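PDB 5JJP: nonribosomal peptide synthase from Streptomyces sp. MJ635-86F5, which probably activates an aliphatic beta-amino acid by ATP-dependent adenylation, as an enzyme of the AMP-binding (ANL) family. Local coordinates for residues A[249-254]-A[263-268]; A[362-367]-A[431-436]. All coordinates share one frame; numbering follows the deposited sequence.

In the fold
Both contacts are buried, apolar and without a hydrogen bond across them, yet they join different parts of the chain. Contact 1 is local: eight residues, six of them helical, lie between segments 249-254 and 263-268. It packs a helix against an outermost strand of the mixed six-stranded sheet. Contact 2 brings together segments with 63 residues between them, and both belong to the antiparallel sheet formed later in the chain. The centres lie 35 Å apart and the nearest atoms about 24 Å, so the two do not touch. A phenyl ring carries contact 1, whereas a branched leucine carries contact 2.

Contact 1: residues A[249-254]-A[263-268]; sequences VPVPRD and LAFLHE
The one aromatic ring of this contact, Phe265, meets 249-254 through its far end, CZ and CE2. All its partners approach the ring obliquely. Val249 CG1 comes nearest, 3.7 Å from Phe265 CZ, and it is equally close to CE2. Val251 CG2 lies 4.1 Å from Phe265 CE2. Pro252 CD stands 4.1 Å from Phe265 CZ, with the proline crossing the phenylalanine side chain at about a right angle. The carbonyl O of Pro250 is 4.2 Å from Phe265 CZ. Phe265 has CG anti to its backbone N (chi1 -174°), which carries the ring off helix 259-268 toward the strand end. The two valines present different methyls. CG1 of Val249 is anti to its backbone N, while CG2 of Val251 lies beside its own. Strand 247-250 pairs with strand 222-225 through backbone bonds of Val249. Around the site, Val249 also touches Ile271 and Val49, and Phe265 touches Arg255. The arrangement is a helix packed near the edge of a mixed sheet, where the strand leads through Pro252, an N-cap residue, into helix 253-256. With no hydrogen bond across it, the contact depends on apolar packing about one ring, so shape and burial probably set its geometry.

Contact 2: residues A[362-367]-A[431-436]; sequences AEMDVY and GRLYFC
Leu433 reaches Met364 and Val366 with its CG anti to the carbonyl carbon and beside the backbone N (chi1 -54°). Met364 has CG between its backbone N and carbonyl carbon (chi1 56°), and its chain is extended from there. This lays CG, SD and CE of the methionine along one methyl of the leucine. Leu433 CD1 is 3.8 Å from Met364 CG. The same CD1 is 4.0 Å from Met364 SD and 3.9 Å from Met364 CE. The other methyl serves the second partner: Leu433 CD2 lies 4.1 Å from Val366 CG2. In each pair the two side chains run past one another, pointing opposite ways. Leu433 thus divides its two methyls between two residues of strand 363-367 that are two apart. Between them, Asp365 turns its carboxylate back on the chain, where OD1 takes a weak hydrogen bond from Val366 N (2.8 Å, 148° at the hydrogen). The strands 363-367 and 433-438 are not paired with each other. Strands 381-386 and 417-427 link them in the antiparallel sheet, and Ile383 of strand 381-386 touches all three contact side chains. Val366 also packs on Ala425. The contact joins two strands of one antiparallel sheet through three buried side chains. No hydrogen bond joins the segments, and the three side chains meet through carbon and sulfur atoms alone, so close apolar fit and exclusion of water probably hold the contact.

Contact 1: residues A[249-254]-A[263-268]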
# COMPACT_ATOMS: atom_id res chain seq x y z
N VAL A 249 4.02 12.66 -1.15
CA VAL A 249 4.09 13.37 -2.42
C VAL A 249 3.94 12.35 -3.57
O VAL A 249 4.93 11.83 -4.08
CB VAL A 249 5.43 14.10 -2.56
CG1 VAL A 249 5.35 15.08 -3.73
CG2 VAL A 249 5.81 14.82 -1.26
N PRO A 250 2.72 12.06 -3.98
CA PRO A 250 2.52 11.21 -5.11
C PRO A 250 3.17 11.83 -6.31
O PRO A 250 3.06 13.04 -6.50
CB PRO A 250 1.00 11.25 -5.30
CG PRO A 250 0.46 11.61 -3.95
CD PRO A 250 1.46 12.57 -3.42
N VAL A 251 3.87 11.05 -7.12
CA VAL A 251 4.53 11.62 -8.28
C VAL A 251 3.60 11.46 -9.50
O VAL A 251 3.42 10.37 -9.99
CB VAL A 251 5.86 10.90 -8.54
CG1 VAL A 251 6.58 11.51 -9.72
CG2 VAL A 251 6.75 10.94 -7.32
N PRO A 252 3.00 12.52 -9.99
CA PRO A 252 2.11 12.34 -11.12
C PRO A 252 2.81 11.69 -12.32
O PRO A 252 4.00 11.89 -12.51
CB PRO A 252 1.69 13.78 -11.47
CG PRO A 252 2.06 14.62 -10.26
CD PRO A 252 3.27 13.95 -9.71
N ARG A 253 2.06 10.92 -13.12
CA ARG A 253 2.68 10.18 -14.24
C ARG A 253 3.34 11.12 -15.31
O ARG A 253 4.35 10.77 -15.87
CB ARG A 253 1.78 9.07 -14.81
CG ARG A 253 2.05 7.68 -14.22
CD ARG A 253 1.19 6.57 -14.85
NE ARG A 253 1.93 5.59 -15.67
CZ ARG A 253 2.23 5.70 -16.97
NH1 ARG A 253 1.88 6.77 -17.69
NH2 ARG A 253 2.91 4.72 -17.57
N ASP A 254 2.84 12.34 -15.49
CA ASP A 254 3.50 13.30 -16.38
C ASP A 254 4.81 13.92 -15.85
O ASP A 254 5.47 14.64 -16.59
CB ASP A 254 2.55 14.41 -16.85
CG ASP A 254 2.18 15.38 -15.77
OD1 ASP A 254 1.40 16.28 -16.09
OD2 ASP A 254 2.63 15.31 -14.62
N LEU A 263 13.43 14.14 -11.99
CA LEU A 263 14.54 14.61 -11.15
C LEU A 263 14.34 16.02 -10.67
O LEU A 263 14.56 16.29 -9.51
CB LEU A 263 15.89 14.43 -11.85
CG LEU A 263 16.24 12.96 -12.13
CD1 LEU A 263 17.37 12.81 -13.12
CD2 LEU A 263 16.59 12.22 -10.86
N ALA A 264 13.78 16.90 -11.50
CA ALA A 264 13.51 18.28 -11.08
C ALA A 264 12.42 18.30 -10.00
O ALA A 264 12.46 19.09 -9.07
CB ALA A 264 13.05 19.13 -12.25
N PHE A 265 11.45 17.39 -10.14
CA PHE A 265 10.36 17.29 -9.18
C PHE A 265 10.90 16.86 -7.82
O PHE A 265 10.47 17.37 -6.83
CB PHE A 265 9.30 16.30 -9.69
CG PHE A 265 8.07 16.24 -8.83
CD1 PHE A 265 7.16 17.26 -8.86
CD2 PHE A 265 7.84 15.14 -8.00
CE1 PHE A 265 6.03 17.21 -8.06
CE2 PHE A 265 6.70 15.08 -7.21
CZ PHE A 265 5.79 16.12 -7.25
N LEU A 266 11.84 15.94 -7.78
CA LEU A 266 12.41 15.52 -6.50
C LEU A 266 13.11 16.68 -5.79
O LEU A 266 13.07 16.74 -4.58
CB LEU A 266 13.40 14.36 -6.65
CG LEU A 266 12.88 13.08 -7.32
CD1 LEU A 266 13.94 11.99 -7.23
CD2 LEU A 266 11.57 12.57 -6.71
N HIS A 267 13.73 17.59 -6.55
CA HIS A 267 14.20 18.87 -5.97
C HIS A 267 13.09 19.81 -5.62
O HIS A 267 13.05 20.32 -4.55
CB HIS A 267 15.14 19.61 -6.96
CG HIS A 267 16.52 19.06 -6.99
ND1 HIS A 267 17.47 19.41 -6.06
CD2 HIS A 267 17.11 18.16 -7.82
CE1 HIS A 267 18.60 18.77 -6.33
NE2 HIS A 267 18.41 18.02 -7.41
N GLU A 268 12.18 20.05 -6.55
CA GLU A 268 11.10 21.02 -6.29
C GLU A 268 10.38 20.69 -5.01
O GLU A 268 10.14 21.56 -4.18
CB GLU A 268 10.11 21.08 -7.46
CG GLU A 268 9.26 22.35 -7.49
CD GLU A 268 8.11 22.32 -8.53
OE1 GLU A 268 7.98 21.37 -9.34
OE2 GLU A 268 7.30 23.29 -8.52

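Contact 2: residues A[362-367]-A[431-436]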
# COMPACT_ATOMS: atom_id res chain seq x y z
N ALA A 362 5.92 -10.23 12.86
CA ALA A 362 5.63 -11.33 11.94
C ALA A 362 6.76 -12.31 11.96
O ALA A 362 7.80 -12.03 12.56
CB ALA A 362 5.46 -10.80 10.53
N GLU A 363 6.59 -13.45 11.30
CA GLU A 363 7.63 -14.46 11.18
C GLU A 363 7.44 -15.27 9.90
O GLU A 363 6.31 -15.67 9.53
CB GLU A 363 7.60 -15.39 12.39
CG GLU A 363 8.83 -16.27 12.61
CD GLU A 363 8.50 -17.40 13.59
OE1 GLU A 363 7.83 -18.38 13.16
OE2 GLU A 363 8.88 -17.30 14.79
N MET A 364 8.54 -15.55 9.22
CA MET A 364 8.45 -16.40 8.04
C MET A 364 9.55 -17.42 8.09
O MET A 364 10.62 -17.17 8.64
CB MET A 364 8.52 -15.58 6.76
CG MET A 364 9.74 -14.71 6.63
SD MET A 364 9.71 -13.74 5.10
CE MET A 364 11.35 -13.09 5.20
N ASP A 365 9.24 -18.60 7.56
CA ASP A 365 10.19 -19.71 7.49
C ASP A 365 9.86 -20.55 6.26
O ASP A 365 8.86 -20.31 5.59
CB ASP A 365 10.12 -20.57 8.76
CG ASP A 365 11.40 -21.44 8.98
OD1 ASP A 365 12.42 -21.30 8.23
OD2 ASP A 365 11.35 -22.30 9.90
N VAL A 366 10.72 -21.52 5.98
CA VAL A 366 10.71 -22.22 4.70
C VAL A 366 10.26 -23.65 4.97
O VAL A 366 10.63 -24.23 5.99
CB VAL A 366 12.10 -22.00 4.08
CG1 VAL A 366 12.68 -23.25 3.50
CG2 VAL A 366 12.04 -20.89 3.05
N TYR A 367 9.39 -24.19 4.11
CA TYR A 367 8.71 -25.49 4.36
C TYR A 367 8.86 -26.42 3.21
O TYR A 367 8.81 -26.00 2.07
CB TYR A 367 7.23 -25.30 4.63
CG TYR A 367 6.95 -24.88 6.08
CD1 TYR A 367 7.21 -23.58 6.51
CD2 TYR A 367 6.50 -25.80 7.01
CE1 TYR A 367 7.02 -23.20 7.82
CE2 TYR A 367 6.30 -25.43 8.32
CZ TYR A 367 6.59 -24.13 8.73
OH TYR A 367 6.35 -23.76 10.03
N GLY A 431 19.49 -17.73 9.78
CA GLY A 431 18.04 -17.85 9.70
C GLY A 431 17.37 -16.86 8.75
O GLY A 431 16.15 -16.85 8.63
N ARG A 432 18.17 -16.06 8.07
CA ARG A 432 17.67 -15.16 7.04
C ARG A 432 17.30 -15.95 5.80
O ARG A 432 17.95 -16.95 5.47
CB ARG A 432 18.72 -14.09 6.71
CG ARG A 432 19.07 -13.20 7.90
CD ARG A 432 19.94 -12.02 7.49
NE ARG A 432 19.91 -10.96 8.50
CZ ARG A 432 20.65 -10.92 9.61
NH1 ARG A 432 21.52 -11.91 9.90
NH2 ARG A 432 20.52 -9.90 10.45
N LEU A 433 16.30 -15.48 5.07
CA LEU A 433 15.91 -16.13 3.85
C LEU A 433 16.49 -15.48 2.62
O LEU A 433 16.91 -14.32 2.64
CB LEU A 433 14.37 -16.17 3.73
CG LEU A 433 13.61 -16.76 4.90
CD1 LEU A 433 12.14 -16.88 4.58
CD2 LEU A 433 14.19 -18.12 5.26
N TYR A 434 16.47 -16.24 1.54
CA TYR A 434 16.95 -15.79 0.20
C TYR A 434 15.94 -16.26 -0.84
O TYR A 434 15.69 -17.45 -1.00
CB TYR A 434 18.38 -16.33 -0.10
CG TYR A 434 19.42 -15.81 0.89
CD1 TYR A 434 20.30 -14.79 0.57
CD2 TYR A 434 19.47 -16.32 2.17
CE1 TYR A 434 21.22 -14.29 1.50
CE2 TYR A 434 20.36 -15.84 3.10
CZ TYR A 434 21.24 -14.84 2.76
OH TYR A 434 22.10 -14.41 3.73
N PHE A 435 15.35 -15.30 -1.53
CA PHE A 435 14.32 -15.58 -2.50
C PHE A 435 14.86 -16.32 -3.73
O PHE A 435 15.84 -15.90 -4.29
CB PHE A 435 13.68 -14.25 -2.91
CG PHE A 435 12.61 -14.38 -3.97
CD1 PHE A 435 11.40 -14.98 -3.68
CD2 PHE A 435 12.83 -13.90 -5.25
CE1 PHE A 435 10.42 -15.09 -4.65
CE2 PHE A 435 11.86 -14.01 -6.22
CZ PHE A 435 10.65 -14.61 -5.92
N CYS A 436 14.18 -17.39 -4.14
CA CYS A 436 14.59 -18.22 -5.30
C CYS A 436 13.55 -18.37 -6.42
O CYS A 436 13.72 -19.21 -7.29
CB CYS A 436 14.94 -19.63 -4.82
SG CYS A 436 16.37 -19.62 -3.77